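Local coordinates for protein serpin 2 (Anopheles gambiae, PDB 3PZF) that inhibits clip-domain serine proteases of the mosquito hemolymph, forming a covalent complex with CLIPB9, and thereby restrains phenoloxidase activation and melanization, at residues A[40-45]-A[386-391]. Numbering follows the deposited sequence.
Sequences NVVLSP and MLFAGK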
loop_
_atom_site.group_PDB
_atom_site.type_symbol
_atom_site.label_atom_id
_atom_site.label_comp_id
_atom_site.label_asym_id
_atom_site.label_seq_id
_atom_site.Cartn_x
_atom_site.Cartn_y
_atom_site.Cartn_z
ATOM N N ASN A 40 9.449 10.980 -1.077
ATOM C CA ASN A 40 8.368 10.321 -0.343
ATOM C C ASN A 40 7.855 9.174 -1.177
ATOM O O ASN A 40 7.850 9.241 -2.405
ATOM C CB ASN A 40 7.216 11.290 -0.043
ATOM C CG ASN A 40 7.651 12.490 0.738
ATOM O OD1 ASN A 40 8.655 12.445 1.447
ATOM N ND2 ASN A 40 6.874 13.561 0.662
ATOM N N VAL A 41 7.407 8.096 -0.522
ATOM C CA VAL A 41 6.853 6.955 -1.227
ATOM C C VAL A 41 5.611 6.539 -0.473
ATOM O O VAL A 41 5.608 6.589 0.757
ATOM C CB VAL A 41 7.827 5.763 -1.251
ATOM C CG1 VAL A 41 7.136 4.501 -1.867
ATOM C CG2 VAL A 41 9.091 6.070 -2.040
ATOM N N VAL A 42 4.559 6.107 -1.180
ATOM C CA VAL A 42 3.457 5.404 -0.504
ATOM C C VAL A 42 2.921 4.356 -1.495
ATOM O O VAL A 42 2.798 4.614 -2.703
ATOM C CB VAL A 42 2.346 6.385 -0.032
ATOM C CG1 VAL A 42 1.692 7.084 -1.215
ATOM C CG2 VAL A 42 1.295 5.683 0.820
ATOM N N LEU A 43 2.695 3.148 -0.999
ATOM C CA LEU A 43 2.105 2.119 -1.843
ATOM C C LEU A 43 1.211 1.198 -0.998
ATOM O O LEU A 43 1.100 1.363 0.228
ATOM C CB LEU A 43 3.222 1.313 -2.531
ATOM C CG LEU A 43 4.039 0.445 -1.563
ATOM C CD1 LEU A 43 4.414 -0.899 -2.249
ATOM C CD2 LEU A 43 5.290 1.149 -1.057
ATOM N N SER A 44 0.555 0.245 -1.646
ATOM C CA SER A 44 -0.276 -0.704 -0.901
ATOM C C SER A 44 0.247 -2.119 -1.146
ATOM O O SER A 44 -0.064 -2.725 -2.164
ATOM C CB SER A 44 -1.747 -0.598 -1.311
ATOM O OG SER A 44 -2.505 -1.638 -0.678
ATOM N N PRO A 45 1.069 -2.634 -0.213
ATOM C CA PRO A 45 1.675 -3.948 -0.468
ATOM C C PRO A 45 0.611 -5.021 -0.533
ATOM O O PRO A 45 0.691 -5.903 -1.384
ATOM C CB PRO A 45 2.608 -4.173 0.735
ATOM C CG PRO A 45 2.837 -2.755 1.319
ATOM C CD PRO A 45 1.589 -1.973 1.010
ATOM N N MET A 386 -1.219 -5.318 5.668
ATOM C CA MET A 386 -0.431 -4.102 5.453
ATOM C C MET A 386 -1.023 -3.322 4.270
ATOM O O MET A 386 -0.638 -3.530 3.118
ATOM C CB MET A 386 1.042 -4.447 5.203
ATOM C CG MET A 386 2.044 -3.309 5.559
ATOM S SD MET A 386 3.733 -3.712 5.069
ATOM C CE MET A 386 4.624 -2.465 6.018
ATOM N N LEU A 387 -1.996 -2.462 4.569
ATOM C CA LEU A 387 -2.795 -1.806 3.547
ATOM C C LEU A 387 -2.065 -0.640 2.876
ATOM O O LEU A 387 -2.223 -0.413 1.675
ATOM C CB LEU A 387 -4.111 -1.329 4.156
ATOM C CG LEU A 387 -4.993 -2.501 4.629
ATOM C CD1 LEU A 387 -6.083 -1.950 5.539
ATOM C CD2 LEU A 387 -5.576 -3.173 3.369
ATOM N N PHE A 388 -1.298 0.116 3.665
ATOM C CA PHE A 388 -0.424 1.193 3.129
ATOM C C PHE A 388 0.959 1.018 3.713
ATOM O O PHE A 388 1.078 0.598 4.874
ATOM C CB PHE A 388 -0.894 2.590 3.556
ATOM C CG PHE A 388 -2.112 3.086 2.824
ATOM C CD1 PHE A 388 -1.991 4.055 1.818
ATOM C CD2 PHE A 388 -3.383 2.634 3.177
ATOM C CE1 PHE A 388 -3.112 4.539 1.174
ATOM C CE2 PHE A 388 -4.514 3.119 2.519
ATOM C CZ PHE A 388 -4.372 4.066 1.510
ATOM N N ALA A 389 1.990 1.352 2.948
ATOM C CA ALA A 389 3.360 1.440 3.489
ATOM C C ALA A 389 4.033 2.610 2.802
ATOM O O ALA A 389 3.796 2.858 1.620
ATOM C CB ALA A 389 4.142 0.180 3.211
ATOM N N GLY A 390 4.883 3.346 3.507
ATOM C CA GLY A 390 5.509 4.481 2.826
ATOM C C GLY A 390 6.641 5.027 3.648
ATOM O O GLY A 390 6.930 4.540 4.765
ATOM N N LYS A 391 7.298 6.052 3.107
ATOM C CA LYS A 391 8.287 6.751 3.901
ATOM C C LYS A 391 8.222 8.215 3.565
ATOM O O LYS A 391 7.754 8.610 2.503
ATOM C CB LYS A 391 9.682 6.200 3.633
ATOM C CG LYS A 391 10.096 6.320 2.182
ATOM C CD LYS A 391 11.575 6.068 2.013
ATOM C CE LYS A 391 11.968 6.299 0.546
ATOM N NZ LYS A 391 13.428 6.267 0.331
#
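Val-41 and Leu-43 pair with Lys-391 and Ala-389 through four backbone hydrogen bonds, a compact instance of how antiparallel strands join early and late parts of a chain in one sheet. Val-41 N reaches Lys-391 O at 3.1 Å and Leu-43 N reaches Ala-389 O at 2.9 Å, each answered by a return bond. Between these two hydrogen-bonded pairs sits the non-hydrogen-bonded pair Val-42 and Gly-390, whose CA atoms approach to 4.0 Å. Gly-390 has no side chain here, where a CB would run into Val-41 O.

Past strand 41-43 a side chain takes over: Ser-44 OG, anti to its backbone N (chi1 173°), donates to Leu-387 O at 2.7 Å; the same residue is the N-cap of helix 45-58, and its OG also bonds Ser-47 OG. Leu-387 and Phe-388 form a classic beta bulge opposite Ile-378 of the neighbouring strand 374-380.

Apolar contacts flank the backbone. Val-42 CG2 meets the Phe-388 ring at its edge, in plane, 3.8 Å from CD1, the two side chains lying alongside one another. Val-42 also packs on strands 332-341 and 277-295, Phe-388 on Ile-378. Pro-45 CG rests 3.7 Å from Ala-389 CB and also touches Met-386 SD. Next to Val-41, the extended Lys-391 chain passes its CE 3.9 Å from CG2, carrying NZ on to Glu-393 in a salt bridge and to the carbonyls of Phe-34 and His-37.

This is the central part of serpin beta-sheet B: strand 41-43 pairs with 386-392, and that with 374-380, with helix 24-35 against the Val-41 and Ala-389 face. The chemistry implies a buried junction in which main-chain polar groups pair with one another, Ser-44 ties the helix start to the partner strand, and the lysine's probable charge is met by an acid and two carbonyls.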